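Local coordinates for 4-amino-4-deoxy-L-arabinose transferase or related glycosyltransferases of PMT family (Cupriavidus metallidurans, PDB 5EZM), which probably transfers 4-amino-4-deoxy-L-arabinose from a polyprenyl-phosphate carrier to lipid A, as a zinc-binding membrane glycosyltransferase of the GT-C fold, at residues L120-G123 / V124-A128; A139-G142 / L143-A147; R407-A410 / V411-V415; L455-E458 / T459-R462. All coordinates share one frame; numbering follows the deposited sequence.

Contact 1: residues L120-G123 / V124-A128; sequences LGIG and VSMMA. With MPG ([(Z)-octadec-9-enyl] (2R)-2,3-bis(oxidanyl)propanoate), chain F.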
loop_
_atom_site.group_PDB
_atom_site.type_symbol
_atom_site.label_atom_id
_atom_site.label_comp_id
_atom_site.label_asym_id
_atom_site.label_seq_id
_atom_site.Cartn_x
_atom_site.Cartn_y
_atom_site.Cartn_z
ATOM N N LEU A 120 4.589 11.283 4.830
ATOM C CA LEU A 120 5.092 11.218 6.196
ATOM C C LEU A 120 6.440 10.511 6.252
ATOM O O LEU A 120 7.366 10.977 6.929
ATOM C CB LEU A 120 4.072 10.509 7.087
ATOM C CG LEU A 120 4.351 10.530 8.587
ATOM C CD1 LEU A 120 4.519 11.963 9.070
ATOM C CD2 LEU A 120 3.239 9.835 9.347
ATOM N N GLY A 121 6.567 9.386 5.546
ATOM C CA GLY A 121 7.844 8.695 5.499
ATOM C C GLY A 121 8.945 9.552 4.907
ATOM O O GLY A 121 10.061 9.603 5.438
ATOM N N ILE A 122 8.647 10.244 3.801
ATOM C CA ILE A 122 9.623 11.174 3.235
ATOM C C ILE A 122 10.044 12.196 4.283
ATOM O O ILE A 122 11.235 12.362 4.575
ATOM C CB ILE A 122 9.054 11.865 1.984
ATOM C CG1 ILE A 122 8.807 10.849 0.870
ATOM C CG2 ILE A 122 10.001 12.962 1.518
ATOM C CD1 ILE A 122 8.218 11.459 -0.390
ATOM N N GLY A 123 9.066 12.875 4.880
ATOM C CA GLY A 123 9.305 13.931 5.841
ATOM C C GLY A 123 10.146 13.523 7.032
ATOM O O GLY A 123 11.210 14.104 7.266
ATOM N N VAL A 124 9.689 12.525 7.794
ATOM C CA VAL A 124 10.440 12.130 8.982
ATOM C C VAL A 124 11.775 11.505 8.597
ATOM O O VAL A 124 12.769 11.647 9.328
ATOM C CB VAL A 124 9.599 11.190 9.867
ATOM C CG1 VAL A 124 8.288 11.860 10.244
ATOM C CG2 VAL A 124 9.352 9.859 9.172
ATOM N N SER A 125 11.837 10.829 7.445
ATOM C CA SER A 125 13.102 10.249 7.008
ATOM C C SER A 125 14.148 11.332 6.778
ATOM O O SER A 125 15.271 11.245 7.291
ATOM C CB SER A 125 12.895 9.419 5.744
ATOM O OG SER A 125 12.167 8.238 6.030
ATOM N N MET A 126 13.799 12.372 6.024
ATOM C CA MET A 126 14.784 13.425 5.834
ATOM C C MET A 126 14.914 14.331 7.054
ATOM O O MET A 126 15.865 15.119 7.123
ATOM C CB MET A 126 14.472 14.241 4.576
ATOM C CG MET A 126 13.079 14.810 4.477
ATOM S SD MET A 126 12.761 15.377 2.787
ATOM C CE MET A 126 14.004 16.654 2.607
ATOM N N MET A 127 14.007 14.226 8.026
ATOM C CA MET A 127 14.234 14.892 9.304
ATOM C C MET A 127 15.368 14.219 10.066
ATOM O O MET A 127 16.307 14.883 10.522
ATOM C CB MET A 127 12.956 14.899 10.142
ATOM C CG MET A 127 13.160 15.504 11.524
ATOM S SD MET A 127 11.673 15.582 12.536
ATOM C CE MET A 127 11.272 13.838 12.677
ATOM N N ALA A 128 15.296 12.891 10.214
ATOM C CA ALA A 128 16.391 12.166 10.851
ATOM C C ALA A 128 17.686 12.327 10.063
ATOM O O ALA A 128 18.763 12.517 10.648
ATOM C CB ALA A 128 16.027 10.688 10.995
HETATM C C2 MPG F . 1.839 14.888 6.322
HETATM C C3 MPG F . 3.303 14.520 6.530
HETATM C C4 MPG F . 4.224 15.731 6.569
HETATM C C5 MPG F . 5.679 15.324 6.847
HETATM C C6 MPG F . 6.398 16.291 7.801
HETATM C C7 MPG F . 7.524 15.599 8.591
HETATM C C8 MPG F . 8.439 16.607 9.324
HETATM C C1 MPG F . 0.900 13.720 6.635
#

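Contact 2: residues A139-G142 / L143-A147; sequences AFTG and LALLA. With MPG ([(Z)-octadec-9-enyl] (2R)-2,3-bis(oxidanyl)propanoate), chain B.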
loop_
_atom_site.group_PDB
_atom_site.type_symbol
_atom_site.label_atom_id
_atom_site.label_comp_id
_atom_site.label_asym_id
_atom_site.label_seq_id
_atom_site.Cartn_x
_atom_site.Cartn_y
_atom_site.Cartn_z
ATOM N N ALA A 139 18.298 16.259 1.794
ATOM C CA ALA A 139 17.745 16.474 0.462
ATOM C C ALA A 139 17.898 15.222 -0.391
ATOM O O ALA A 139 16.948 14.786 -1.055
ATOM C CB ALA A 139 18.418 17.671 -0.206
ATOM N N PHE A 140 19.082 14.608 -0.358
ATOM C CA PHE A 140 19.266 13.369 -1.103
ATOM C C PHE A 140 18.328 12.267 -0.613
ATOM O O PHE A 140 17.914 11.412 -1.403
ATOM C CB PHE A 140 20.725 12.920 -1.024
ATOM C CG PHE A 140 21.645 13.729 -1.884
ATOM C CD1 PHE A 140 21.437 13.808 -3.250
ATOM C CD2 PHE A 140 22.714 14.409 -1.333
ATOM C CE1 PHE A 140 22.279 14.554 -4.052
ATOM C CE2 PHE A 140 23.562 15.158 -2.129
ATOM C CZ PHE A 140 23.344 15.229 -3.490
ATOM N N THR A 141 17.971 12.275 0.675
ATOM C CA THR A 141 17.041 11.271 1.183
ATOM C C THR A 141 15.633 11.511 0.650
ATOM O O THR A 141 14.953 10.566 0.227
ATOM C CB THR A 141 17.056 11.270 2.714
ATOM O OG1 THR A 141 18.199 10.545 3.182
ATOM C CG2 THR A 141 15.800 10.629 3.278
ATOM N N GLY A 142 15.183 12.770 0.656
ATOM C CA GLY A 142 13.882 13.077 0.081
ATOM C C GLY A 142 13.802 12.714 -1.390
ATOM O O GLY A 142 12.837 12.088 -1.837
ATOM N N LEU A 143 14.823 13.097 -2.161
ATOM C CA LEU A 143 14.865 12.725 -3.573
ATOM C C LEU A 143 14.876 11.211 -3.742
ATOM O O LEU A 143 14.185 10.669 -4.615
ATOM C CB LEU A 143 16.093 13.344 -4.235
ATOM C CG LEU A 143 16.171 14.865 -4.120
ATOM C CD1 LEU A 143 17.531 15.369 -4.559
ATOM C CD2 LEU A 143 15.070 15.499 -4.943
ATOM N N ALA A 144 15.651 10.515 -2.908
ATOM C CA ALA A 144 15.726 9.061 -2.983
ATOM C C ALA A 144 14.353 8.428 -2.797
ATOM O O ALA A 144 13.910 7.624 -3.627
ATOM C CB ALA A 144 16.709 8.537 -1.937
ATOM N N LEU A 145 13.663 8.781 -1.710
ATOM C CA LEU A 145 12.346 8.203 -1.464
ATOM C C LEU A 145 11.342 8.617 -2.532
ATOM O O LEU A 145 10.443 7.835 -2.870
ATOM C CB LEU A 145 11.855 8.600 -0.073
ATOM C CG LEU A 145 12.705 8.051 1.075
ATOM C CD1 LEU A 145 12.166 8.522 2.409
ATOM C CD2 LEU A 145 12.748 6.534 1.025
ATOM N N LEU A 146 11.480 9.825 -3.084
ATOM C CA LEU A 146 10.569 10.258 -4.137
ATOM C C LEU A 146 10.732 9.403 -5.387
ATOM O O LEU A 146 9.744 8.941 -5.970
ATOM C CB LEU A 146 10.799 11.735 -4.458
ATOM C CG LEU A 146 9.891 12.335 -5.534
ATOM C CD1 LEU A 146 8.440 12.365 -5.072
ATOM C CD2 LEU A 146 10.357 13.728 -5.927
ATOM N N ALA A 147 11.977 9.169 -5.810
ATOM C CA ALA A 147 12.229 8.420 -7.036
ATOM C C ALA A 147 12.037 6.920 -6.870
ATOM O O ALA A 147 11.832 6.224 -7.872
ATOM C CB ALA A 147 13.647 8.690 -7.542
HETATM C C2 MPG B . 19.817 22.777 -6.427
HETATM C C3 MPG B . 18.473 22.717 -5.709
HETATM C C4 MPG B . 17.699 21.441 -6.015
HETATM C C5 MPG B . 16.345 21.386 -5.287
HETATM C C6 MPG B . 16.002 19.970 -4.792
HETATM C C7 MPG B . 15.071 19.968 -3.563
HETATM C C8 MPG B . 14.936 18.552 -2.954
HETATM C C9 MPG B . 13.716 18.391 -2.013
HETATM C C10 MPG B . 13.165 16.937 -2.019
HETATM C C11 MPG B . 11.755 16.830 -1.397
HETATM C C12 MPG B . 10.888 15.679 -2.020
HETATM C C13 MPG B . 9.455 15.654 -1.446
HETATM C C14 MPG B . 8.408 15.056 -2.438
HETATM C C1 MPG B . 20.722 23.888 -5.886
#

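Contact 3: residues R407-A410 / V411-V415; sequences RAYA and VWVAV. With MPG ([(Z)-octadec-9-enyl] (2R)-2,3-bis(oxidanyl)propanoate), chain X.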
loop_
_atom_site.group_PDB
_atom_site.type_symbol
_atom_site.label_atom_id
_atom_site.label_comp_id
_atom_site.label_asym_id
_atom_site.label_seq_id
_atom_site.Cartn_x
_atom_site.Cartn_y
_atom_site.Cartn_z
ATOM N N ARG A 407 -2.292 -3.929 -24.851
ATOM C CA ARG A 407 -1.733 -3.150 -25.950
ATOM C C ARG A 407 -1.789 -1.661 -25.636
ATOM O O ARG A 407 -0.844 -0.921 -25.927
ATOM C CB ARG A 407 -2.477 -3.452 -27.251
ATOM C CG ARG A 407 -2.271 -4.862 -27.776
ATOM C CD ARG A 407 -2.849 -5.023 -29.175
ATOM N NE ARG A 407 -2.313 -4.028 -30.100
ATOM C CZ ARG A 407 -1.118 -4.109 -30.678
ATOM N NH1 ARG A 407 -0.321 -5.140 -30.428
ATOM N NH2 ARG A 407 -0.717 -3.154 -31.505
ATOM N N ALA A 408 -2.889 -1.206 -25.032
ATOM C CA ALA A 408 -2.971 0.181 -24.589
ATOM C C ALA A 408 -2.069 0.461 -23.390
ATOM O O ALA A 408 -1.684 1.615 -23.176
ATOM C CB ALA A 408 -4.417 0.542 -24.249
ATOM N N TYR A 409 -1.735 -0.557 -22.597
ATOM C CA TYR A 409 -0.800 -0.344 -21.497
ATOM C C TYR A 409 0.629 -0.189 -22.009
ATOM O O TYR A 409 1.418 0.572 -21.433
ATOM C CB TYR A 409 -0.905 -1.505 -20.505
ATOM C CG TYR A 409 -0.289 -1.252 -19.144
ATOM C CD1 TYR A 409 0.139 0.016 -18.771
ATOM C CD2 TYR A 409 -0.134 -2.289 -18.232
ATOM C CE1 TYR A 409 0.704 0.243 -17.532
ATOM C CE2 TYR A 409 0.429 -2.071 -16.991
ATOM C CZ TYR A 409 0.846 -0.802 -16.644
ATOM O OH TYR A 409 1.408 -0.574 -15.409
ATOM N N ALA A 410 0.967 -0.880 -23.102
ATOM C CA ALA A 410 2.341 -0.874 -23.596
ATOM C C ALA A 410 2.791 0.524 -24.000
ATOM O O ALA A 410 3.923 0.926 -23.709
ATOM C CB ALA A 410 2.482 -1.839 -24.771
ATOM N N VAL A 411 1.923 1.280 -24.678
ATOM C CA VAL A 411 2.299 2.636 -25.063
ATOM C C VAL A 411 2.551 3.494 -23.831
ATOM O O VAL A 411 3.451 4.343 -23.832
ATOM C CB VAL A 411 1.229 3.255 -25.990
ATOM C CG1 VAL A 411 -0.155 3.085 -25.408
ATOM C CG2 VAL A 411 1.519 4.729 -26.243
ATOM N N TRP A 412 1.800 3.266 -22.746
ATOM C CA TRP A 412 2.015 4.056 -21.538
ATOM C C TRP A 412 3.311 3.665 -20.836
ATOM O O TRP A 412 3.995 4.525 -20.265
ATOM C CB TRP A 412 0.824 3.926 -20.590
ATOM C CG TRP A 412 -0.388 4.659 -21.081
ATOM C CD1 TRP A 412 -1.637 4.145 -21.261
ATOM C CD2 TRP A 412 -0.459 6.036 -21.480
ATOM N NE1 TRP A 412 -2.484 5.116 -21.735
ATOM C CE2 TRP A 412 -1.785 6.285 -21.881
ATOM C CE3 TRP A 412 0.469 7.084 -21.534
ATOM C CZ2 TRP A 412 -2.209 7.537 -22.331
ATOM C CZ3 TRP A 412 0.049 8.326 -21.981
ATOM C CH2 TRP A 412 -1.278 8.540 -22.373
ATOM N N VAL A 413 3.669 2.379 -20.869
ATOM C CA VAL A 413 4.962 1.966 -20.324
ATOM C C VAL A 413 6.099 2.581 -21.135
ATOM O O VAL A 413 7.078 3.106 -20.580
ATOM C CB VAL A 413 5.059 0.433 -20.279
ATOM C CG1 VAL A 413 6.432 0.004 -19.787
ATOM C CG2 VAL A 413 3.964 -0.127 -19.386
ATOM N N ALA A 414 5.985 2.529 -22.465
ATOM C CA ALA A 414 6.992 3.147 -23.318
ATOM C C ALA A 414 7.129 4.632 -23.016
ATOM O O ALA A 414 8.247 5.154 -22.920
ATOM C CB ALA A 414 6.642 2.926 -24.788
ATOM N N VAL A 415 6.002 5.329 -22.852
ATOM C CA VAL A 415 6.043 6.739 -22.473
ATOM C C VAL A 415 6.759 6.909 -21.137
ATOM O O VAL A 415 7.555 7.840 -20.957
ATOM C CB VAL A 415 4.618 7.326 -22.431
ATOM C CG1 VAL A 415 4.610 8.682 -21.739
ATOM C CG2 VAL A 415 4.055 7.452 -23.838
HETATM C C2 MPG X . -5.758 5.409 -21.503
HETATM C C3 MPG X . -6.131 5.154 -20.049
HETATM C C4 MPG X . -5.058 5.608 -19.070
HETATM C C5 MPG X . -4.291 6.853 -19.548
HETATM C C6 MPG X . -2.998 7.102 -18.752
HETATM C C7 MPG X . -2.453 8.529 -18.957
HETATM C C8 MPG X . -1.100 8.769 -18.243
HETATM C C1 MPG X . -6.520 4.491 -22.461
#

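Contact 4: residues L455-E458 / T459-R462; sequences LGHE and TVGR. With MPG ([(Z)-octadec-9-enyl] (2R)-2,3-bis(oxidanyl)propanoate), chain X; MPG ([(Z)-octadec-9-enyl] (2R)-2,3-bis(oxidanyl)propanoate), chain N.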
loop_
_atom_site.group_PDB
_atom_site.type_symbol
_atom_site.label_atom_id
_atom_site.label_comp_id
_atom_site.label_asym_id
_atom_site.label_seq_id
_atom_site.Cartn_x
_atom_site.Cartn_y
_atom_site.Cartn_z
ATOM N N LEU A 455 -0.341 5.171 -13.670
ATOM C CA LEU A 455 -1.561 5.654 -14.309
ATOM C C LEU A 455 -1.909 4.834 -15.543
ATOM O O LEU A 455 -3.090 4.647 -15.852
ATOM C CB LEU A 455 -1.410 7.127 -14.680
ATOM C CG LEU A 455 -1.179 8.099 -13.524
ATOM C CD1 LEU A 455 -0.959 9.500 -14.059
ATOM C CD2 LEU A 455 -2.345 8.072 -12.547
ATOM N N GLY A 456 -0.899 4.335 -16.258
ATOM C CA GLY A 456 -1.167 3.494 -17.408
ATOM C C GLY A 456 -1.871 2.203 -17.045
ATOM O O GLY A 456 -2.615 1.646 -17.858
ATOM N N HIS A 457 -1.658 1.712 -15.823
ATOM C CA HIS A 457 -2.351 0.511 -15.376
ATOM C C HIS A 457 -3.865 0.681 -15.356
ATOM O O HIS A 457 -4.581 -0.321 -15.269
ATOM C CB HIS A 457 -1.857 0.099 -13.988
ATOM C CG HIS A 457 -2.413 -1.208 -13.518
ATOM N ND1 HIS A 457 -3.449 -1.295 -12.613
ATOM C CD2 HIS A 457 -2.089 -2.483 -13.843
ATOM C CE1 HIS A 457 -3.732 -2.567 -12.392
ATOM N NE2 HIS A 457 -2.924 -3.308 -13.128
ATOM N N GLU A 458 -4.366 1.918 -15.437
ATOM C CA GLU A 458 -5.805 2.134 -15.545
ATOM C C GLU A 458 -6.395 1.410 -16.752
ATOM O O GLU A 458 -7.559 0.994 -16.714
ATOM C CB GLU A 458 -6.099 3.635 -15.615
ATOM C CG GLU A 458 -7.483 4.011 -16.109
ATOM C CD GLU A 458 -8.576 3.805 -15.073
ATOM O OE1 GLU A 458 -8.358 3.074 -14.088
ATOM O OE2 GLU A 458 -9.666 4.385 -15.247
ATOM N N THR A 459 -5.601 1.226 -17.814
ATOM C CA THR A 459 -6.099 0.549 -19.010
ATOM C C THR A 459 -6.629 -0.843 -18.686
ATOM O O THR A 459 -7.668 -1.254 -19.214
ATOM C CB THR A 459 -5.000 0.460 -20.071
ATOM O OG1 THR A 459 -3.856 -0.206 -19.523
ATOM C CG2 THR A 459 -4.600 1.843 -20.548
ATOM N N VAL A 460 -5.935 -1.584 -17.822
ATOM C CA VAL A 460 -6.390 -2.917 -17.445
ATOM C C VAL A 460 -7.151 -2.921 -16.124
ATOM O O VAL A 460 -7.868 -3.894 -15.842
ATOM C CB VAL A 460 -5.214 -3.915 -17.374
ATOM C CG1 VAL A 460 -4.414 -3.897 -18.673
ATOM C CG2 VAL A 460 -4.321 -3.608 -16.188
ATOM N N GLY A 461 -7.027 -1.873 -15.316
ATOM C CA GLY A 461 -7.682 -1.838 -14.025
ATOM C C GLY A 461 -9.128 -1.394 -14.100
ATOM O O GLY A 461 -9.973 -1.884 -13.342
ATOM N N ARG A 462 -9.422 -0.460 -15.005
ATOM C CA ARG A 462 -10.794 0.029 -15.140
ATOM C C ARG A 462 -11.768 -1.049 -15.603
ATOM O O ARG A 462 -12.843 -1.178 -14.991
ATOM C CB ARG A 462 -10.820 1.247 -16.071
ATOM C CG ARG A 462 -12.216 1.642 -16.507
ATOM C CD ARG A 462 -12.213 2.853 -17.418
ATOM N NE ARG A 462 -13.515 3.033 -18.054
ATOM C CZ ARG A 462 -13.895 4.135 -18.692
ATOM N NH1 ARG A 462 -13.075 5.173 -18.779
ATOM N NH2 ARG A 462 -15.098 4.200 -19.238
HETATM C C2 MPG X . -5.758 5.409 -21.503
HETATM C C3 MPG X . -6.131 5.154 -20.049
HETATM C C4 MPG X . -5.058 5.608 -19.070
HETATM C C5 MPG X . -4.291 6.853 -19.548
HETATM C C6 MPG X . -2.998 7.102 -18.752
HETATM C C7 MPG X . -2.453 8.529 -18.957
HETATM C C8 MPG X . -1.100 8.769 -18.243
HETATM C C1 MPG X . -6.520 4.491 -22.461
HETATM C C2 MPG N . -0.172 -3.225 -10.366
HETATM C C3 MPG N . 0.357 -1.827 -10.660
HETATM C C4 MPG N . 1.661 -1.857 -11.441
HETATM C C5 MPG N . 2.383 -0.501 -11.413
HETATM C C6 MPG N . 3.836 -0.618 -11.903
HETATM C C7 MPG N . 4.696 0.601 -11.522
HETATM C C8 MPG N . 6.204 0.333 -11.748
HETATM C C1 MPG N . -1.449 -3.198 -9.519
#

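Contact 1: residues L120-G123 / V124-A128
Leu120 meets Val124 and Ile122 meets Met126 in a buried local contact, one turn long, on helix 112-133, most of which is predicted to cross the membrane. The spacing is i to i+4, and helical hydrogen bonds set it: Val124 N to Leu120 O and Met126 N to Ile122 O are nearly straight, whereas Met127 N to Gly123 O is more bent, at 136°. CD1 of Leu120 lies 3.9 Å from CG1 of Val124, the two branched side chains slanting past each other. With its CG anti to the backbone N (chi1 -172°), Leu120 also places CD1 3.8 Å from C3 of the lipid MPG (chain F). In the second pair the side chains leave the helix flank to flank in a common direction, Ile122 CG2 3.9 Å from Met126 SD; a pliant thioether suits such a greasy neighbour. Gly123, lacking a side chain, has its CA 3.7 Å from C7 of MPG (chain F). Around this turn, Ile122 and the small Ser125 face helix 135-147, while Val124 faces helix 160-178. A glycine among apolar residues thus lets the tail reach the backbone in this lipid-lined transmembrane bundle of the GT-C fold.

Contact 2: residues A139-G142 / L143-A147
Leu143 folds back over the preceding turn, its side chain lying against Ala139 and Phe140 within the transmembrane helix 135-147. CB and CG lie near Ala139 O, CG at 3.2 Å; this is the carbonyl that takes the hydrogen bond from Leu143 N at 2.9 Å. A chi1 of -57° sets CG opposite the carbonyl carbon of Leu143, and from there the branches part. CD1 stays by Ala139 O (3.6 Å) and loosely approaches CD1 of the Phe140 ring, at 4.4 Å; CD2 turns to the lipid MPG (chain B), 3.6 Å from its C8 and 3.8 Å from its C10. Cut back to alanine, this position would probably lose its contact with C8 and C10 of the tail and leave a gap beside the Phe140 ring. Farther along the tail, Leu146 CD1 lies 3.8 Å from C14. Thr141 CG2 and Leu145 CD1 are a looser pair, at 4.3 Å. Thr141 can afford a hydroxyl in this apolar setting because its OG1 is hydrogen-bonded to Gly357 O, and small Ala144 fits against helix 352-365. The two leucines, three residues apart, form part of the lipid pocket on one side of this helix, in the transmembrane bundle of the GT-C fold.

Contact 3: residues R407-A410 / V411-V415
Tyr409 and Val413 form an i to i+4 aromatic-aliphatic pair on the transmembrane helix 403-430, with Trp412 beside them turned to a bound lipid. The backbone bonds come first: Val413 N donates to Tyr409 O and Ala414 N to Ala410 O, each at 2.9 Å, so alpha-helical i to i+4 bonding is present at these two positions. The pair itself is a CH-pi contact. Val413 CG2 stands over one face of the Tyr409 ring, 4.1 Å from its centroid and 24° off the ring normal, shifted toward the CD1-CE1 rim. A chi1 of -164° carries the tyrosine CG opposite its backbone N and extends the ring along the helix in the direction of Val413, so a beta-branched residue with a methyl on that side suits the place. At the ring's edge, near its plane, Trp412 CB lies 4.4 Å from Tyr409 CD1. Polar demands are met outside the turn: the tyrosine hydroxyl, OH, is hydrogen-bonded to Ala453 O, tying this helix to helix 435-456. Small Ala410 fits where the chain packs on Val393 and Ala394, while Val411 and Arg407 lie on the surface. A broad indole suits a tail running across it, and MPG (chain X) passes over one face of the Trp412 ring, its C6 lying 3.4 Å above the ring plane.

Contact 4: residues L455-E458 / T459-R462
Gly456 O receives two hydrogen bonds from Thr459, one from its hydroxyl and one from its backbone. OG1 donates at 2.8 Å, close to the line of the C=O bond, while N donates at 3.0 Å from above the carbonyl plane; a threonine suits this junction because its hydroxyl can turn back onto the previous turn. Gly461 N to His457 O and Arg462 N to Glu458 O, both 2.9 Å, continue the helical bonding. The Glu458 carboxylate rests against the base of the Arg462 side chain, OE2 3.4 Å from CB, with the carboxylate and guanidinium planes 53° apart. These two opposite charges are not paired with each other: Glu458 OE2 bonds His53 ND1, and Arg462 NH2 forms a salt bridge with Asp468. Farther out, His457 is packed on both faces. Its chi1 of -174° carries the ring forward to Val460, whose CG2 sits 3.7 Å from the ring centroid, a CH-pi contact. Over the opposite face lies the lipid MPG (chain N), its C1 3.7 Å from His457 CE1. A serine in its place would probably leave the Val460 methyl and that lipid end with no flat partner between them. Thr459 CG2 borders a second lipid, MPG (chain X). The turn thus joins transmembrane helix 435-456 to helix 458-465, with helix 403-430 alongside, touching Thr459 and Val460.

In the fold
Contacts 1 and 2 lie in the buried transmembrane bundle on consecutive helices, 112-133 and 135-147, and interlock directly: Ser125 CB is 3.5 Å from Leu145 CD1. Contacts 3 and 4 form a second touching pair, with centres about 10 Å apart, where helix 403-430 meets the junction of helices 435-456 and 458-465; Tyr409 CB comes 3.4 Å from Thr459 OG1, and both contacts border MPG (chain X). The nearest atoms of contacts 1 and 4 are about 16 Å apart. Those of contacts 2 and 4 are about 13 Å apart. Chemistry follows place: the first two are mostly apolar, contact 3 is partly on the surface and uses aromatic rings, and buried contact 4 adds charges with partners outside its turn.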